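Local coordinates for protein pectinesterase (Sitophilus oryzae, PDB 4PMH) that hydrolyses the methyl esters of pectin to release methanol, and probably helps the rice weevil digest plant cell walls, at residues G6-P11 with G340-S345; A40-G45 with T65-K70; L105-Q110 with K117-S122; Y220-I225 with Y242-R247. One frame throughout, in Å; residues are numbered along the deposited sequence.

Contacts 2 and 4 are built alike: each pairs two parallel strands that are neighbours in a sheet, but the two sheets are different ones. Contact 2 sits on an outermost strand about 24 Å from the chain centre, whereas contact 4 lies deeper, about 13 Å from it, and leads into the probable catalytic region. Contact 1 joins a turn to a loop, contact 3 a loop to a helix. Contact 3 is purely apolar and mostly buried; contact 1, partly buried, leans on backbone groups and one asparagine amide. Contacts 1 and 2 lie on opposite sides of the chain centre. Carboxylates appear in contacts 2 and 4, binding a backbone N-H in one and an arginine in the other.

Contact 1: residues G6-P11 with G340-S345; sequences GTASRP and GNNANS
N342 lays its side chain against the backbone from G6 to A8 and donates a hydrogen bond to G6 O. The bond runs from ND2 to G6 O at 3.2 Å, with an N-H...O angle of 158°. That oxygen lies close to the plane of the N342 amide, while the donor is tilted 30° from the carbonyl plane of G6. A8 CA also makes a CA-H...O contact with G340 O over 3.5 Å.

Van der Waals packing adds to this. N342 CG stands between its backbone N and carbonyl carbon (chi1 71°), which brings it within 3.3 Å of A8 N. N342 CB presses on T7 C at 3.4 Å, and OD1 comes to 3.9 Å from A8 CB. Further along, P11 CG rests 4.0 Å from G340 CA, and P11 CB meets N341 O at 3.8 Å. A side chain on G340 would point at the turn and run into A8 O.

Both partners are shaped by bonds of their own. T7 to R10 forms a type I turn that links the two short antiparallel strands 6-7 and 10-11. R10 turns away from the loop to a salt bridge with E358. In the loop, N341 OD1 accepts from A343 N at 3.1 Å, an Asx turn that spans N342.

With one side-chain amide reading a main-chain carbonyl and small residues packing around it, the contact probably depends more on backbone shape than on charge or a large apolar core.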
loop_
_atom_site.group_PDB
_atom_site.type_symbol
_atom_site.label_atom_id
_atom_site.label_comp_id
_atom_site.label_asym_id
_atom_site.label_seq_id
_atom_site.Cartn_x
_atom_site.Cartn_y
_atom_site.Cartn_z
ATOM N N GLY A 6 0.053 8.955 26.459
ATOM C CA GLY A 6 0.908 7.803 26.142
ATOM C C GLY A 6 2.321 7.971 26.657
ATOM O O GLY A 6 2.578 8.830 27.523
ATOM N N THR A 7 3.242 7.148 26.152
ATOM C CA THR A 7 4.659 7.282 26.474
ATOM C C THR A 7 5.445 7.801 25.273
ATOM O O THR A 7 4.972 7.764 24.150
ATOM C CB THR A 7 5.278 5.933 26.900
ATOM O OG1 THR A 7 5.363 5.052 25.776
ATOM C CG2 THR A 7 4.422 5.260 27.990
ATOM N N ALA A 8 6.666 8.259 25.531
ATOM C CA ALA A 8 7.583 8.685 24.486
ATOM C C ALA A 8 7.825 7.593 23.423
ATOM O O ALA A 8 8.169 7.923 22.278
ATOM C CB ALA A 8 8.913 9.123 25.116
ATOM N N SER A 9 7.660 6.316 23.791
ATOM C CA SER A 9 7.827 5.197 22.846
ATOM C C SER A 9 6.497 4.743 22.228
ATOM O O SER A 9 6.479 4.027 21.236
ATOM C CB SER A 9 8.506 4.016 23.516
ATOM O OG SER A 9 9.868 4.324 23.780
ATOM N N ARG A 10 5.385 5.193 22.804
ATOM C CA ARG A 10 4.069 4.807 22.318
ATOM C C ARG A 10 3.016 5.856 22.636
ATOM O O ARG A 10 2.200 5.689 23.561
ATOM C CB ARG A 10 3.671 3.452 22.889
ATOM C CG ARG A 10 2.476 2.865 22.160
ATOM C CD ARG A 10 2.204 1.415 22.525
ATOM N NE ARG A 10 1.169 0.871 21.657
ATOM C CZ ARG A 10 0.786 -0.401 21.603
ATOM N NH1 ARG A 10 1.342 -1.328 22.397
ATOM N NH2 ARG A 10 -0.181 -0.750 20.754
ATOM N N PRO A 11 3.028 6.956 21.864
ATOM C CA PRO A 11 2.081 8.039 22.088
ATOM C C PRO A 11 0.672 7.678 21.661
ATOM O O PRO A 11 0.473 6.957 20.673
ATOM C CB PRO A 11 2.638 9.198 21.256
ATOM C CG PRO A 11 3.653 8.613 20.338
ATOM C CD PRO A 11 4.048 7.270 20.849
ATOM N N GLY A 340 8.801 9.771 19.984
ATOM C CA GLY A 340 7.365 10.006 20.198
ATOM C C GLY A 340 7.152 11.171 21.151
ATOM O O GLY A 340 7.854 11.325 22.155
ATOM N N ASN A 341 6.177 12.001 20.823
ATOM C CA ASN A 341 5.849 13.148 21.626
ATOM C C ASN A 341 4.648 12.832 22.499
ATOM O O ASN A 341 3.505 12.791 22.042
ATOM C CB ASN A 341 5.551 14.370 20.739
ATOM C CG ASN A 341 5.440 15.650 21.544
ATOM O OD1 ASN A 341 5.445 15.613 22.781
ATOM N ND2 ASN A 341 5.371 16.788 20.854
ATOM N N ASN A 342 4.925 12.582 23.763
ATOM C CA ASN A 342 3.867 12.274 24.712
ATOM C C ASN A 342 3.549 13.415 25.683
ATOM O O ASN A 342 3.043 13.150 26.773
ATOM C CB ASN A 342 4.195 10.988 25.488
ATOM C CG ASN A 342 5.334 11.174 26.482
ATOM O OD1 ASN A 342 6.331 11.818 26.178
ATOM N ND2 ASN A 342 5.191 10.598 27.669
ATOM N N ALA A 343 3.833 14.659 25.293
ATOM C CA ALA A 343 3.463 15.806 26.108
ATOM C C ALA A 343 1.963 15.952 26.114
ATOM O O ALA A 343 1.312 15.661 25.114
ATOM C CB ALA A 343 4.092 17.073 25.573
ATOM N N ASN A 344 1.414 16.422 27.228
ATOM C CA ASN A 344 -0.032 16.548 27.350
ATOM C C ASN A 344 -0.542 17.572 26.368
ATOM O O ASN A 344 -1.598 17.377 25.779
ATOM C CB ASN A 344 -0.462 16.905 28.779
ATOM C CG ASN A 344 -0.078 15.832 29.785
ATOM O OD1 ASN A 344 -0.866 14.923 30.097
ATOM N ND2 ASN A 344 1.143 15.925 30.302
ATOM N N SER A 345 0.221 18.641 26.159
ATOM C CA SER A 345 -0.068 19.571 25.070
ATOM C C SER A 345 0.994 19.445 23.990
ATOM O O SER A 345 2.183 19.361 24.284
ATOM C CB SER A 345 -0.142 21.001 25.589
ATOM O OG SER A 345 -1.127 21.112 26.625
#

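Contact 2: residues A40-G45 with T65-K70; sequences ADYTVG and TRKYIK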
loop_
_atom_site.group_PDB
_atom_site.type_symbol
_atom_site.label_atom_id
_atom_site.label_comp_id
_atom_site.label_asym_id
_atom_site.label_seq_id
_atom_site.Cartn_x
_atom_site.Cartn_y
_atom_site.Cartn_z
ATOM N N ALA A 40 -20.274 -6.161 -17.043
ATOM C CA ALA A 40 -18.954 -6.455 -17.580
ATOM C C ALA A 40 -18.889 -5.931 -19.001
ATOM O O ALA A 40 -19.518 -6.483 -19.888
ATOM C CB ALA A 40 -18.682 -7.946 -17.537
ATOM N N ASP A 41 -18.162 -4.835 -19.185
ATOM C CA ASP A 41 -17.953 -4.227 -20.494
ATOM C C ASP A 41 -16.857 -4.969 -21.258
ATOM O O ASP A 41 -16.954 -5.139 -22.461
ATOM C CB ASP A 41 -17.566 -2.746 -20.330
ATOM C CG ASP A 41 -18.694 -1.910 -19.733
ATOM O OD1 ASP A 41 -19.759 -1.808 -20.360
ATOM O OD2 ASP A 41 -18.518 -1.351 -18.636
ATOM N N TYR A 42 -15.812 -5.371 -20.546
ATOM C CA TYR A 42 -14.707 -6.166 -21.084
ATOM C C TYR A 42 -14.434 -7.317 -20.145
ATOM O O TYR A 42 -14.320 -7.106 -18.933
ATOM C CB TYR A 42 -13.472 -5.290 -21.188
ATOM C CG TYR A 42 -13.790 -3.982 -21.861
ATOM C CD1 TYR A 42 -13.816 -3.885 -23.249
ATOM C CD2 TYR A 42 -14.095 -2.849 -21.119
ATOM C CE1 TYR A 42 -14.127 -2.692 -23.877
ATOM C CE2 TYR A 42 -14.406 -1.671 -21.741
ATOM C CZ TYR A 42 -14.418 -1.592 -23.120
ATOM O OH TYR A 42 -14.718 -0.413 -23.748
ATOM N N THR A 43 -14.327 -8.532 -20.678
ATOM C CA THR A 43 -14.155 -9.735 -19.857
ATOM C C THR A 43 -12.919 -10.512 -20.288
ATOM O O THR A 43 -12.807 -10.915 -21.446
ATOM C CB THR A 43 -15.390 -10.624 -19.950
ATOM O OG1 THR A 43 -16.524 -9.900 -19.439
ATOM C CG2 THR A 43 -15.200 -11.887 -19.108
ATOM N N VAL A 44 -11.984 -10.688 -19.364
ATOM C CA VAL A 44 -10.807 -11.487 -19.607
ATOM C C VAL A 44 -11.268 -12.934 -19.451
ATOM O O VAL A 44 -11.662 -13.358 -18.352
ATOM C CB VAL A 44 -9.680 -11.180 -18.604
ATOM C CG1 VAL A 44 -8.438 -11.997 -18.925
ATOM C CG2 VAL A 44 -9.340 -9.694 -18.607
ATOM N N GLY A 45 -11.222 -13.694 -20.541
ATOM C CA GLY A 45 -11.793 -15.048 -20.575
ATOM C C GLY A 45 -13.049 -15.122 -21.441
ATOM O O GLY A 45 -13.474 -16.202 -21.792
ATOM N N THR A 65 -17.706 7.521 -18.903
ATOM C CA THR A 65 -18.505 6.527 -18.216
ATOM C C THR A 65 -17.591 5.452 -17.672
ATOM O O THR A 65 -16.678 4.965 -18.367
ATOM C CB THR A 65 -19.592 5.929 -19.126
ATOM O OG1 THR A 65 -20.660 6.877 -19.263
ATOM C CG2 THR A 65 -20.169 4.651 -18.545
ATOM N N ARG A 66 -17.843 5.084 -16.422
ATOM C CA ARG A 66 -17.054 4.059 -15.749
ATOM C C ARG A 66 -17.212 2.747 -16.508
ATOM O O ARG A 66 -18.326 2.332 -16.837
ATOM C CB ARG A 66 -17.504 3.914 -14.281
ATOM C CG ARG A 66 -16.824 2.784 -13.501
ATOM C CD ARG A 66 -17.071 2.865 -12.001
ATOM N NE ARG A 66 -16.402 4.007 -11.389
ATOM C CZ ARG A 66 -15.092 4.080 -11.147
ATOM N NH1 ARG A 66 -14.260 3.070 -11.473
ATOM N NH2 ARG A 66 -14.585 5.183 -10.615
ATOM N N LYS A 67 -16.083 2.126 -16.822
ATOM C CA LYS A 67 -16.053 0.856 -17.539
ATOM C C LYS A 67 -15.632 -0.268 -16.597
ATOM O O LYS A 67 -14.776 -0.076 -15.716
ATOM C CB LYS A 67 -15.079 0.931 -18.720
ATOM C CG LYS A 67 -15.499 1.879 -19.829
ATOM C CD LYS A 67 -16.686 1.300 -20.585
ATOM C CE LYS A 67 -17.386 2.357 -21.413
ATOM N NZ LYS A 67 -18.573 1.742 -22.045
ATOM N N TYR A 68 -16.241 -1.439 -16.800
ATOM C CA TYR A 68 -16.103 -2.579 -15.913
ATOM C C TYR A 68 -15.379 -3.717 -16.621
ATOM O O TYR A 68 -15.853 -4.244 -17.635
ATOM C CB TYR A 68 -17.471 -3.039 -15.433
ATOM C CG TYR A 68 -18.112 -2.030 -14.506
ATOM C CD1 TYR A 68 -18.862 -0.964 -15.005
ATOM C CD2 TYR A 68 -17.950 -2.124 -13.129
ATOM C CE1 TYR A 68 -19.437 -0.031 -14.145
ATOM C CE2 TYR A 68 -18.520 -1.199 -12.265
ATOM C CZ TYR A 68 -19.264 -0.157 -12.780
ATOM O OH TYR A 68 -19.831 0.763 -11.917
ATOM N N ILE A 69 -14.222 -4.051 -16.074
ATOM C CA ILE A 69 -13.404 -5.112 -16.594
ATOM C C ILE A 69 -13.500 -6.273 -15.628
ATOM O O ILE A 69 -12.996 -6.187 -14.503
ATOM C CB ILE A 69 -11.928 -4.696 -16.720
ATOM C CG1 ILE A 69 -11.800 -3.641 -17.811
ATOM C CG2 ILE A 69 -11.056 -5.913 -17.032
ATOM C CD1 ILE A 69 -10.578 -2.770 -17.725
ATOM N N LYS A 70 -14.137 -7.357 -16.074
ATOM C CA LYS A 70 -14.244 -8.569 -15.291
ATOM C C LYS A 70 -13.124 -9.537 -15.632
ATOM O O LYS A 70 -12.897 -9.835 -16.805
ATOM C CB LYS A 70 -15.574 -9.234 -15.555
ATOM C CG LYS A 70 -15.760 -10.494 -14.751
ATOM C CD LYS A 70 -17.204 -10.972 -14.822
ATOM C CE LYS A 70 -17.524 -11.585 -16.162
ATOM N NZ LYS A 70 -18.785 -12.384 -16.076
HETATM O O HOH W 1 -20.165 0.561 -18.255
HETATM O O HOH W 2 -18.179 -0.913 -22.966
#
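D41 binds the Y68 backbone twice, through its own backbone N and through its carboxylate. Its CB lies 3.5 Å from Y68 O, the oxygen that takes bonds from both D41 N, at 2.8 Å, and Y42 N. CG sits anti to the carbonyl carbon (chi1 -66°) and passes 3.9 Å from K67 CD, the two side chains crossing at about a right angle. At the tip, OD2 accepts from Y68 N at 2.9 Å through its anti lone pair, with an N-H...O angle of 155°. The same OD2 lies in the plane of the Y68 ring, at its edge, 3.7 Å from CD1. A water donates to OD2 at 2.6 Å and also to R66 O. D41 OD1 remains 4.1 Å from K67 NZ, and a second water bridges that gap, weakly on the aspartate side.

Beyond D41, strands 42-44 and 67-71 run parallel as the two strands of a beta-alpha-beta unit, at one border of a long parallel sheet of the beta-helix. K70 N bonds to Y42 O, and V44 N to K70 O.

An alanine at D41 would probably leave Y68 N without its carboxylate acceptor and K67 without its nearby opposite charge.

On the face covered by helix 51-61, the Y42 ring packs obliquely on I69 CG1 and on K67, its CE2 3.9 Å from K67 CD. T43 and K70 lie side by side on the other face.

Contact 3: residues L105-Q110 with K117-S122; sequences LNMPAQ and KSLVGS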
loop_
_atom_site.group_PDB
_atom_site.type_symbol
_atom_site.label_atom_id
_atom_site.label_comp_id
_atom_site.label_asym_id
_atom_site.label_seq_id
_atom_site.Cartn_x
_atom_site.Cartn_y
_atom_site.Cartn_z
ATOM N N LEU A 105 3.333 -12.757 -9.928
ATOM C CA LEU A 105 4.658 -12.944 -10.524
ATOM C C LEU A 105 5.697 -12.974 -9.419
ATOM O O LEU A 105 5.436 -12.462 -8.336
ATOM C CB LEU A 105 4.979 -11.789 -11.470
ATOM C CG LEU A 105 4.284 -11.740 -12.821
ATOM C CD1 LEU A 105 4.532 -10.407 -13.493
ATOM C CD2 LEU A 105 4.767 -12.881 -13.704
ATOM N N ASN A 106 6.843 -13.610 -9.685
ATOM C CA ASN A 106 8.039 -13.544 -8.815
ATOM C C ASN A 106 8.980 -12.567 -9.510
ATOM O O ASN A 106 9.735 -12.941 -10.412
ATOM C CB ASN A 106 8.695 -14.933 -8.682
ATOM C CG ASN A 106 9.917 -14.953 -7.754
ATOM O OD1 ASN A 106 10.534 -13.933 -7.451
ATOM N ND2 ASN A 106 10.298 -16.161 -7.342
ATOM N N MET A 107 8.902 -11.301 -9.117
ATOM C CA MET A 107 9.560 -10.236 -9.860
ATOM C C MET A 107 10.041 -9.170 -8.903
ATOM O O MET A 107 9.381 -8.134 -8.730
ATOM C CB MET A 107 8.606 -9.634 -10.899
ATOM C CG MET A 107 9.306 -8.715 -11.905
ATOM S SD MET A 107 8.263 -8.272 -13.314
ATOM C CE MET A 107 7.177 -7.052 -12.587
ATOM N N PRO A 108 11.197 -9.414 -8.267
ATOM C CA PRO A 108 11.764 -8.412 -7.363
ATOM C C PRO A 108 12.355 -7.184 -8.070
ATOM O O PRO A 108 12.534 -7.179 -9.291
ATOM C CB PRO A 108 12.872 -9.191 -6.635
ATOM C CG PRO A 108 13.328 -10.213 -7.640
ATOM C CD PRO A 108 12.060 -10.610 -8.384
ATOM N N ALA A 109 12.652 -6.154 -7.284
ATOM C CA ALA A 109 13.366 -4.967 -7.786
ATOM C C ALA A 109 14.700 -5.357 -8.429
ATOM O O ALA A 109 15.196 -4.652 -9.317
ATOM C CB ALA A 109 13.629 -3.986 -6.667
ATOM N N GLN A 110 15.264 -6.471 -7.968
ATOM C CA GLN A 110 16.586 -6.920 -8.409
ATOM C C GLN A 110 16.544 -7.607 -9.774
ATOM O O GLN A 110 17.592 -7.929 -10.346
ATOM C CB GLN A 110 17.195 -7.831 -7.328
ATOM C CG GLN A 110 17.638 -7.105 -6.049
ATOM C CD GLN A 110 16.499 -6.543 -5.188
ATOM O OE1 GLN A 110 15.366 -7.058 -5.169
ATOM N NE2 GLN A 110 16.815 -5.494 -4.435
ATOM N N LYS A 117 11.929 -8.117 -19.623
ATOM C CA LYS A 117 11.434 -8.199 -20.990
ATOM C C LYS A 117 10.910 -9.582 -21.321
ATOM O O LYS A 117 9.841 -9.719 -21.925
ATOM C CB LYS A 117 12.499 -7.779 -21.995
ATOM C CG LYS A 117 12.788 -6.291 -21.978
ATOM C CD LYS A 117 13.718 -5.866 -23.110
ATOM C CE LYS A 117 12.976 -5.768 -24.438
ATOM N NZ LYS A 117 13.924 -5.495 -25.567
ATOM N N SER A 118 11.664 -10.610 -20.940
ATOM C CA SER A 118 11.250 -11.988 -21.212
ATOM C C SER A 118 9.957 -12.302 -20.506
ATOM O O SER A 118 9.079 -12.940 -21.073
ATOM C CB SER A 118 12.313 -13.000 -20.786
ATOM O OG SER A 118 13.451 -12.874 -21.613
ATOM N N LEU A 119 9.835 -11.834 -19.271
ATOM C CA LEU A 119 8.673 -12.150 -18.471
ATOM C C LEU A 119 7.394 -11.436 -18.942
ATOM O O LEU A 119 6.335 -12.059 -19.008
ATOM C CB LEU A 119 8.963 -11.848 -16.996
ATOM C CG LEU A 119 7.997 -12.419 -15.958
ATOM C CD1 LEU A 119 8.105 -13.938 -15.884
ATOM C CD2 LEU A 119 8.261 -11.793 -14.587
ATOM N N VAL A 120 7.476 -10.148 -19.269
ATOM C CA VAL A 120 6.245 -9.364 -19.569
ATOM C C VAL A 120 6.184 -8.702 -20.948
ATOM O O VAL A 120 5.144 -8.132 -21.326
ATOM C CB VAL A 120 6.023 -8.267 -18.511
ATOM C CG1 VAL A 120 6.068 -8.867 -17.109
ATOM C CG2 VAL A 120 7.048 -7.153 -18.658
ATOM N N GLY A 121 7.279 -8.792 -21.705
ATOM C CA GLY A 121 7.410 -8.028 -22.926
ATOM C C GLY A 121 6.321 -8.320 -23.935
ATOM O O GLY A 121 5.871 -7.417 -24.658
ATOM N N SER A 122 5.873 -9.575 -23.975
ATOM C CA SER A 122 4.843 -9.977 -24.921
ATOM C C SER A 122 3.465 -9.395 -24.595
ATOM O O SER A 122 2.527 -9.583 -25.357
ATOM C CB SER A 122 4.765 -11.506 -25.038
ATOM O OG SER A 122 4.414 -12.120 -23.804
#
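L105 and L119 meet tip to tip, CD2 against CD2 at 3.8 Å. The same L119 methyl also touches M107, 3.7 Å from SD, which makes L119 CD2 the hub of the contact. A second row lies beside it: L105 CD1 is 4.2 Å from V120 CG1, and M107 SD is 4.4 Å from that same methyl. The L119 branch point, CG, also lies 4.0 Å from L105 CD2. All of this is apolar, with carbon and one thioether sulphur at the interface.

Torsions help place L119 and M107. L119 CG is anti to its backbone N (chi1 -166°), which carries it off the helix toward the 105-107 chain. M107 CG is likewise anti to the backbone N, and the chain then bends at its last torsion (chi3 76°), turning CE aside while SD stays against L119. L119 and V120 are consecutive on the helix, and both direct their CB toward L105 and M107.

One shell out, the backbone of L105 bonds to E167 and S169 of the next coil, and M107 O accepts from N168 ND2. Y134 of helix 131-138 packs on V120. Further along the same loop, Q110 NE2 bonds to OE1 of Q177, a probable substrate-binding residue whose side chain lies about 11 Å from that of M107.

Here a helix, 113-120, folds back on the loop that leaves a strand of a right-handed parallel beta-helix, a small hydrophobic cluster near what is probably the pectin-binding side.

Contact 4: residues Y220-I225 with Y242-R247; sequences YIEGDI and YVKADR
R247 grips D224 side-on, one nitrogen to each carboxylate oxygen. NE donates to OD2 at 2.9 Å, nearly straight at 172°, meeting the syn lone pair within the guanidinium plane. NH2 reaches OD1 at 2.8 Å on the syn side but out of the carboxylate plane; the two planes are 31° apart. D224 CG stands between its backbone N and carbonyl carbon (chi1 51°), and the R247 chain bends at chi3.

An alanine in place of R247 would probably leave the D224 carboxylate without its main charged mate and freer to turn. The R247 side chain lies about 4 Å from that of Q199, the probable transition-state stabiliser.

Strands 220-223 and 240-243 belong to successive coils of the right-handed parallel beta-helix: Y242 N bonds to I221 O, G223 N to Y242 O, and K244 N to G223 O. I225 precedes the probable nucleophile D226.

Y220 swings its ring across Y242, its OH 3.3 Å from Y242 CG, and donates a very short bond to E222 OE2, in plane at the ring edge. E222, extended beyond CG, packs OE1 against K244 CD at 3.3 Å, while K244, bent at chi3 and chi4, brings NZ to 4.0 Å from that oxygen.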
loop_
_atom_site.group_PDB
_atom_site.type_symbol
_atom_site.label_atom_id
_atom_site.label_comp_id
_atom_site.label_asym_id
_atom_site.label_seq_id
_atom_site.Cartn_x
_atom_site.Cartn_y
_atom_site.Cartn_z
ATOM N N TYR A 220 -7.229 -7.681 2.627
ATOM C CA TYR A 220 -6.217 -8.474 3.304
ATOM C C TYR A 220 -4.846 -8.172 2.682
ATOM O O TYR A 220 -4.662 -8.289 1.463
ATOM C CB TYR A 220 -6.525 -9.979 3.130
ATOM C CG TYR A 220 -5.459 -10.900 3.688
ATOM C CD1 TYR A 220 -5.453 -11.256 5.042
ATOM C CD2 TYR A 220 -4.440 -11.404 2.873
ATOM C CE1 TYR A 220 -4.480 -12.101 5.557
ATOM C CE2 TYR A 220 -3.451 -12.245 3.389
ATOM C CZ TYR A 220 -3.476 -12.591 4.723
ATOM O OH TYR A 220 -2.490 -13.399 5.241
ATOM N N ILE A 221 -3.890 -7.808 3.522
ATOM C CA ILE A 221 -2.594 -7.385 3.072
ATOM C C ILE A 221 -1.522 -8.090 3.906
ATOM O O ILE A 221 -1.547 -8.004 5.141
ATOM C CB ILE A 221 -2.422 -5.840 3.212
ATOM C CG1 ILE A 221 -3.593 -5.097 2.568
ATOM C CG2 ILE A 221 -1.096 -5.384 2.611
ATOM C CD1 ILE A 221 -3.674 -3.642 2.935
ATOM N N GLU A 222 -0.584 -8.771 3.242
ATOM C CA GLU A 222 0.475 -9.463 3.959
ATOM C C GLU A 222 1.860 -9.130 3.461
ATOM O O GLU A 222 2.053 -8.772 2.312
ATOM C CB GLU A 222 0.277 -11.002 3.973
ATOM C CG GLU A 222 0.218 -11.699 2.632
ATOM C CD GLU A 222 0.071 -13.235 2.723
ATOM O OE1 GLU A 222 0.746 -13.905 1.916
ATOM O OE2 GLU A 222 -0.702 -13.772 3.563
ATOM N N GLY A 223 2.817 -9.303 4.357
ATOM C CA GLY A 223 4.210 -9.032 4.086
ATOM C C GLY A 223 5.007 -9.210 5.356
ATOM O O GLY A 223 4.517 -9.762 6.338
ATOM N N ASP A 224 6.236 -8.736 5.339
ATOM C CA ASP A 224 7.061 -8.773 6.519
ATOM C C ASP A 224 7.808 -7.478 6.782
ATOM O O ASP A 224 7.938 -7.122 7.930
ATOM C CB ASP A 224 8.015 -9.971 6.511
ATOM C CG ASP A 224 8.830 -10.106 5.226
ATOM O OD1 ASP A 224 9.082 -9.107 4.502
ATOM O OD2 ASP A 224 9.243 -11.262 4.950
ATOM N N ILE A 225 8.266 -6.771 5.744
ATOM C CA ILE A 225 9.038 -5.536 5.908
ATOM C C ILE A 225 8.520 -4.397 5.020
ATOM O O ILE A 225 8.462 -4.515 3.776
ATOM C CB ILE A 225 10.533 -5.775 5.586
ATOM C CG1 ILE A 225 11.167 -6.702 6.634
ATOM C CG2 ILE A 225 11.312 -4.456 5.480
ATOM C CD1 ILE A 225 11.734 -5.990 7.841
ATOM N N TYR A 242 -1.276 -8.810 7.811
ATOM C CA TYR A 242 -0.766 -10.084 8.301
ATOM C C TYR A 242 0.744 -10.156 8.117
ATOM O O TYR A 242 1.239 -10.124 6.990
ATOM C CB TYR A 242 -1.447 -11.236 7.554
ATOM C CG TYR A 242 -1.230 -12.585 8.181
ATOM C CD1 TYR A 242 -0.059 -13.280 7.956
ATOM C CD2 TYR A 242 -2.197 -13.158 9.015
ATOM C CE1 TYR A 242 0.161 -14.505 8.543
ATOM C CE2 TYR A 242 -1.988 -14.394 9.615
ATOM C CZ TYR A 242 -0.799 -15.057 9.375
ATOM O OH TYR A 242 -0.554 -16.296 9.927
ATOM N N VAL A 243 1.459 -10.250 9.222
ATOM C CA VAL A 243 2.907 -10.300 9.216
ATOM C C VAL A 243 3.330 -11.748 9.060
ATOM O O VAL A 243 3.113 -12.557 9.948
ATOM C CB VAL A 243 3.505 -9.758 10.506
ATOM C CG1 VAL A 243 5.024 -9.710 10.410
ATOM C CG2 VAL A 243 2.956 -8.369 10.786
ATOM N N LYS A 244 3.931 -12.053 7.926
ATOM C CA LYS A 244 4.320 -13.406 7.603
ATOM C C LYS A 244 5.638 -13.745 8.255
ATOM O O LYS A 244 6.478 -12.884 8.475
ATOM C CB LYS A 244 4.457 -13.574 6.091
ATOM C CG LYS A 244 3.131 -13.697 5.352
ATOM C CD LYS A 244 3.299 -14.327 3.973
ATOM C CE LYS A 244 3.606 -15.818 4.032
ATOM N NZ LYS A 244 2.421 -16.699 4.247
ATOM N N ALA A 245 5.813 -15.030 8.540
ATOM C CA ALA A 245 7.032 -15.531 9.166
ATOM C C ALA A 245 7.815 -16.481 8.242
ATOM O O ALA A 245 8.913 -16.931 8.600
ATOM C CB ALA A 245 6.673 -16.230 10.474
ATOM N N ASP A 246 7.284 -16.742 7.048
ATOM C CA ASP A 246 7.824 -17.783 6.155
ATOM C C ASP A 246 9.070 -17.365 5.396
ATOM O O ASP A 246 9.800 -18.216 4.882
ATOM C CB ASP A 246 6.781 -18.214 5.124
ATOM C CG ASP A 246 6.636 -17.210 4.002
ATOM O OD1 ASP A 246 6.716 -15.997 4.292
ATOM O OD2 ASP A 246 6.469 -17.621 2.835
ATOM N N ARG A 247 9.284 -16.067 5.238
ATOM C CA ARG A 247 10.532 -15.616 4.659
ATOM C C ARG A 247 11.501 -15.315 5.774
ATOM O O ARG A 247 12.695 -15.519 5.637
ATOM C CB ARG A 247 10.327 -14.383 3.787
ATOM C CG ARG A 247 11.565 -13.984 2.998
ATOM C CD ARG A 247 11.286 -12.809 2.080
ATOM N NE ARG A 247 11.149 -11.570 2.834
ATOM C CZ ARG A 247 11.862 -10.463 2.646
ATOM N NH1 ARG A 247 12.806 -10.381 1.699
ATOM N NH2 ARG A 247 11.625 -9.416 3.418
HETATM O O HOH W 3 8.233 -13.725 6.622
#